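PDB 4ZOY: Sqt1 from Chaetomium thermophilum, which probably acts as a dedicated WD40-repeat chaperone that captures a nascent ribosomal protein, most likely uL16 (Rpl10) as in its yeast relative, during ribosome assembly. Local coordinates for residues 357-360 and 361-364; 388-391 and 392-396. All blocks are in the same frame, centred on the assembly; numbering follows the deposited sequence.

Contact 1 (357-360 and 361-364); sequences TSRS and FALR
With its CG anti to the carbonyl carbon (chi1 -70°), F361 lays its ring against T357, while a bend at chi3 (48°) brings the end of R359 back alongside A362. T357 CA stands over the middle of the ring face in a CH-pi contact, 4.0 Å from the centroid, and T357 CG2 comes within 3.6 Å of F361 CE2. Replacing F361 by serine would probably leave T357 without its aromatic cover and open a gap beside L343 and L324, which the phenylalanine also touches. S360 and F361 both adopt left-handed helical angles, as in a type III' beta turn, closed by A362 N bonding to R359 O at 3.0 Å with the donor above the carbonyl plane. The R359 guanidinium offers one face to A362 CB, 3.7 Å from NH1. At its edge, R359 NH2 gives a hydrogen bond of 3.2 Å to a water lying in the group's plane, and this water donates to L363 O. R359 NH1 also forms a salt bridge with D356, whose other carboxylate oxygen forms one with R364. This tight turn thus joins strands 352-356 and 362-367 of a WD blade through a buried aromatic ring and a partly exposed charged group, where a shared carboxylate probably balances two arginines.

Contact 2 (388-391 and 392-396); sequences AAMA and GWLLT
M390 and W393 are joined by the hydrogen bond of a tight turn, W393 N to M390 O at 3.0 Å, nearly straight at 159° although the donor sits above the carbonyl plane. Just before it, A391 N bonds to A388 O at 3.1 Å, so the 3-10 segment 388-390 runs directly into the turn. The corner residues A391 and G392 have the backbone angles of a type II beta turn, and glycine is called for at the second corner because a CB there would collide with A391 O. Apolar contacts form beside the turn. Bends at chi2 (-67°) and chi3 curl M390 back across L394 at about a right angle: its methyl CE lies 3.8 Å from L394 CD2, and its CB approaches L394 CD1 equally closely. A third kind of contact is carbonyl against indole: A391 O comes within 3.2 Å of CD1 of W393, obliquely to the ring; this side chain also packs on A340, I342 and R410. Backbone bonds and a glycine thus fix the sharp entry from the loop after strand 376-381 into the second strand of a four-stranded propeller blade, whereas methionine and leucine add only non-directional contact beside it.

Overall arrangement
Both contacts lie at the surface of an eight-bladed propeller and each is local, formed where a loop runs into a strand. They belong to successive blades: contact 1 links the third and fourth strands of one, whereas contact 2 leads into the second strand of the next. Each centres on a four-residue turn with one buried residue, F361 in the first and G392 in the second. Their side-chain chemistry differs: contact 1 combines a ring with arginine, carboxylate and water, while contact 2 relies on apolar chains and an indole. Although their centres are about 18 Å apart, they meet where R364 NH2 packs 3.5 Å from W393 CZ3, across the boundary between the blades.

Contact 1 (357-360 and 361-364)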
ATOM      1  N   THR A 357       8.043 -12.303 -14.726  1.00 14.85           N
ATOM      2  CA  THR A 357       7.587 -11.240 -15.610  1.00 15.13           C
ATOM      3  C   THR A 357       8.312 -11.231 -16.953  1.00 15.62           C
ATOM      4  O   THR A 357       7.820 -10.630 -17.899  1.00 17.28           O
ATOM      5  CB  THR A 357       7.751  -9.860 -14.941  1.00 14.11           C
ATOM      6  OG1 THR A 357       9.144  -9.588 -14.736  1.00 16.90           O
ATOM      7  CG2 THR A 357       7.037  -9.836 -13.594  1.00 14.96           C
ATOM      8  N   SER A 358       9.464 -11.891 -17.030  1.00 16.06           N
ATOM      9  CA  SER A 358      10.207 -11.956 -18.279  1.00 17.87           C
ATOM     10  C   SER A 358       9.907 -13.254 -19.020  1.00 17.66           C
ATOM     11  O   SER A 358      10.548 -13.559 -20.021  1.00 20.06           O
ATOM     12  CB  SER A 358      11.710 -11.828 -18.030  1.00 21.40           C
ATOM     13  OG  SER A 358      12.190 -12.919 -17.265  1.00 31.25           O
ATOM     14  N   ARG A 359       8.916 -14.003 -18.547  1.00 15.70           N
ATOM     15  CA  ARG A 359       8.563 -15.284 -19.164  1.00 16.85           C
ATOM     16  C   ARG A 359       7.053 -15.448 -19.311  1.00 18.90           C
ATOM     17  O   ARG A 359       6.491 -16.490 -18.966  1.00 21.85           O
ATOM     18  CB  ARG A 359       9.147 -16.436 -18.349  1.00 14.81           C
ATOM     19  CG  ARG A 359      10.658 -16.381 -18.207  1.00 17.42           C
ATOM     20  CD  ARG A 359      11.169 -17.480 -17.287  1.00 27.32           C
ATOM     21  NE  ARG A 359      10.576 -18.750 -17.662  1.00 40.02           N
ATOM     22  CZ  ARG A 359       9.801 -19.506 -16.888  1.00 25.98           C
ATOM     23  NH1 ARG A 359       9.526 -19.187 -15.623  1.00 25.31           N
ATOM     24  NH2 ARG A 359       9.319 -20.626 -17.388  1.00 29.60           N
ATOM     25  N   SER A 360       6.407 -14.414 -19.841  1.00 18.70           N
ATOM     26  CA  SER A 360       4.957 -14.407 -20.040  1.00 16.16           C
ATOM     27  C   SER A 360       4.214 -14.686 -18.740  1.00 16.70           C
ATOM     28  O   SER A 360       3.133 -15.274 -18.744  1.00 17.52           O
ATOM     29  CB  SER A 360       4.552 -15.419 -21.121  1.00 16.11           C
ATOM     30  OG  SER A 360       3.209 -15.199 -21.528  1.00 17.87           O
ATOM     31  N   PHE A 361       4.800 -14.235 -17.634  1.00 14.97           N
ATOM     32  CA  PHE A 361       4.183 -14.384 -16.322  1.00 14.33           C
ATOM     33  C   PHE A 361       3.899 -15.854 -16.011  1.00 15.24           C
ATOM     34  O   PHE A 361       2.898 -16.200 -15.357  1.00 15.12           O
ATOM     35  CB  PHE A 361       2.936 -13.506 -16.228  1.00 14.68           C
ATOM     36  CG  PHE A 361       3.266 -12.039 -16.190  1.00 15.64           C
ATOM     37  CD1 PHE A 361       3.557 -11.354 -17.357  1.00 17.39           C
ATOM     38  CD2 PHE A 361       3.335 -11.361 -14.979  1.00 15.15           C
ATOM     39  CE1 PHE A 361       3.906 -10.004 -17.324  1.00 16.05           C
ATOM     40  CE2 PHE A 361       3.679 -10.021 -14.934  1.00 16.89           C
ATOM     41  CZ  PHE A 361       3.968  -9.342 -16.108  1.00 16.48           C
ATOM     42  N   ALA A 362       4.819 -16.712 -16.449  1.00 13.71           N
ATOM     43  CA  ALA A 362       4.797 -18.114 -16.040  1.00 14.04           C
ATOM     44  C   ALA A 362       4.836 -18.211 -14.525  1.00 15.14           C
ATOM     45  O   ALA A 362       5.419 -17.362 -13.846  1.00 16.58           O
ATOM     46  CB  ALA A 362       5.970 -18.876 -16.635  1.00 16.81           C
ATOM     47  N   LEU A 363       4.218 -19.251 -13.991  1.00 15.70           N
ATOM     48  CA  LEU A 363       4.203 -19.448 -12.551  1.00 15.14           C
ATOM     49  C   LEU A 363       5.553 -19.925 -12.046  1.00 16.16           C
ATOM     50  O   LEU A 363       6.090 -20.938 -12.516  1.00 20.07           O
ATOM     51  CB  LEU A 363       3.118 -20.449 -12.167  1.00 15.41           C
ATOM     52  CG  LEU A 363       2.958 -20.777 -10.682  1.00 15.62           C
ATOM     53  CD1 LEU A 363       2.556 -19.526  -9.922  1.00 16.04           C
ATOM     54  CD2 LEU A 363       1.878 -21.834 -10.556  1.00 17.51           C
ATOM     55  N   ARG A 364       6.125 -19.167 -11.116  1.00 15.33           N
ATOM     56  CA  ARG A 364       7.385 -19.540 -10.491  1.00 16.65           C
ATOM     57  C   ARG A 364       7.132 -20.387  -9.250  1.00 16.45           C
ATOM     58  O   ARG A 364       7.791 -21.388  -9.021  1.00 18.16           O
ATOM     59  CB  ARG A 364       8.185 -18.289 -10.121  1.00 17.00           C
ATOM     60  CG  ARG A 364       9.635 -18.568  -9.791  1.00 21.17           C
ATOM     61  CD  ARG A 364      10.331 -17.309  -9.276  1.00 20.41           C
ATOM     62  NE  ARG A 364      11.750 -17.548  -9.032  1.00 22.27           N
ATOM     63  CZ  ARG A 364      12.716 -17.227  -9.884  1.00 23.24           C
ATOM     64  NH1 ARG A 364      12.423 -16.637 -11.037  1.00 23.03           N
ATOM     65  NH2 ARG A 364      13.978 -17.489  -9.583  1.00 23.93           N
TER
HETATM   66  O   HOH W   1       7.207 -21.683 -15.284  1.00 26.02           O

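Contact 2 (388-391 and 392-396)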
ATOM      1  N   ALA A 388      23.054  -7.681   0.178  1.00 19.91           N
ATOM      2  CA  ALA A 388      22.785  -6.975  -1.068  1.00 22.06           C
ATOM      3  C   ALA A 388      22.505  -7.943  -2.207  1.00 25.33           C
ATOM      4  O   ALA A 388      21.777  -7.615  -3.146  1.00 26.97           O
ATOM      5  CB  ALA A 388      23.946  -6.060  -1.411  1.00 24.69           C
ATOM      6  N   ALA A 389      23.066  -9.140  -2.114  1.00 27.23           N
ATOM      7  CA  ALA A 389      22.877 -10.162  -3.141  1.00 31.89           C
ATOM      8  C   ALA A 389      21.426 -10.643  -3.237  1.00 35.30           C
ATOM      9  O   ALA A 389      21.025 -11.221  -4.247  1.00 40.57           O
ATOM     10  CB  ALA A 389      23.807 -11.341  -2.877  1.00 38.09           C
ATOM     11  N   MET A 390      20.642 -10.394  -2.192  1.00 25.96           N
ATOM     12  CA  MET A 390      19.254 -10.831  -2.130  1.00 26.38           C
ATOM     13  C   MET A 390      18.281  -9.747  -2.571  1.00 20.29           C
ATOM     14  O   MET A 390      17.061  -9.883  -2.425  1.00 22.68           O
ATOM     15  CB  MET A 390      18.923 -11.291  -0.716  1.00 29.84           C
ATOM     16  CG  MET A 390      19.625 -12.575  -0.367  1.00 27.14           C
ATOM     17  SD  MET A 390      18.957 -13.902  -1.396  1.00 28.94           S
ATOM     18  CE  MET A 390      17.396 -14.110  -0.562  1.00 20.73           C
ATOM     19  N   ALA A 391      18.835  -8.661  -3.103  1.00 21.64           N
ATOM     20  CA  ALA A 391      18.040  -7.565  -3.630  1.00 21.69           C
ATOM     21  C   ALA A 391      16.994  -8.067  -4.617  1.00 23.18           C
ATOM     22  O   ALA A 391      17.307  -8.783  -5.569  1.00 27.89           O
ATOM     23  CB  ALA A 391      18.942  -6.540  -4.300  1.00 26.23           C
ATOM     24  N   GLY A 392      15.750  -7.685  -4.363  1.00 18.34           N
ATOM     25  CA  GLY A 392      14.635  -8.040  -5.227  1.00 18.02           C
ATOM     26  C   GLY A 392      13.987  -9.385  -4.941  1.00 16.38           C
ATOM     27  O   GLY A 392      12.946  -9.690  -5.505  1.00 17.87           O
ATOM     28  N   TRP A 393      14.576 -10.183  -4.060  1.00 16.51           N
ATOM     29  CA  TRP A 393      14.106 -11.566  -3.869  1.00 13.60           C
ATOM     30  C   TRP A 393      13.426 -11.820  -2.531  1.00 15.22           C
ATOM     31  O   TRP A 393      12.918 -12.913  -2.301  1.00 16.71           O
ATOM     32  CB  TRP A 393      15.280 -12.546  -4.029  1.00 15.25           C
ATOM     33  CG  TRP A 393      15.809 -12.546  -5.407  1.00 18.77           C
ATOM     34  CD1 TRP A 393      16.963 -11.961  -5.834  1.00 19.37           C
ATOM     35  CD2 TRP A 393      15.203 -13.139  -6.561  1.00 16.51           C
ATOM     36  NE1 TRP A 393      17.124 -12.165  -7.186  1.00 23.02           N
ATOM     37  CE2 TRP A 393      16.057 -12.883  -7.655  1.00 23.83           C
ATOM     38  CE3 TRP A 393      14.031 -13.867  -6.777  1.00 20.67           C
ATOM     39  CZ2 TRP A 393      15.771 -13.326  -8.948  1.00 24.19           C
ATOM     40  CZ3 TRP A 393      13.747 -14.305  -8.058  1.00 21.96           C
ATOM     41  CH2 TRP A 393      14.616 -14.031  -9.129  1.00 20.25           C
ATOM     42  N   LEU A 394      13.419 -10.814  -1.666  1.00 13.93           N
ATOM     43  CA  LEU A 394      12.873 -10.958  -0.322  1.00 14.16           C
ATOM     44  C   LEU A 394      11.528 -10.242  -0.203  1.00 13.89           C
ATOM     45  O   LEU A 394      11.422  -9.036  -0.445  1.00 14.70           O
ATOM     46  CB  LEU A 394      13.868 -10.423   0.709  1.00 16.62           C
ATOM     47  CG  LEU A 394      15.069 -11.340   0.975  1.00 20.28           C
ATOM     48  CD1 LEU A 394      16.119 -10.613   1.794  1.00 23.50           C
ATOM     49  CD2 LEU A 394      14.630 -12.626   1.667  1.00 22.81           C
ATOM     50  N   LEU A 395      10.517 -11.007   0.184  1.00 14.05           N
ATOM     51  CA  LEU A 395       9.138 -10.530   0.251  1.00 14.08           C
ATOM     52  C   LEU A 395       8.614 -10.651   1.666  1.00 14.32           C
ATOM     53  O   LEU A 395       8.701 -11.724   2.277  1.00 17.54           O
ATOM     54  CB  LEU A 395       8.249 -11.336  -0.701  1.00 14.19           C
ATOM     55  CG  LEU A 395       6.798 -10.852  -0.807  1.00 15.09           C
ATOM     56  CD1 LEU A 395       6.714  -9.710  -1.804  1.00 15.85           C
ATOM     57  CD2 LEU A 395       5.873 -11.993  -1.209  1.00 14.78           C
ATOM     58  N   THR A 396       8.063  -9.562   2.180  1.00 12.68           N
ATOM     59  CA  THR A 396       7.389  -9.590   3.482  1.00 12.85           C
ATOM     60  C   THR A 396       5.887  -9.638   3.277  1.00 14.06           C
ATOM     61  O   THR A 396       5.348  -8.934   2.420  1.00 14.29           O
ATOM     62  CB  THR A 396       7.760  -8.368   4.306  1.00 12.24           C
ATOM     63  OG1 THR A 396       9.181  -8.284   4.376  1.00 13.44           O
ATOM     64  CG2 THR A 396       7.211  -8.470   5.742  1.00 13.26           C
TER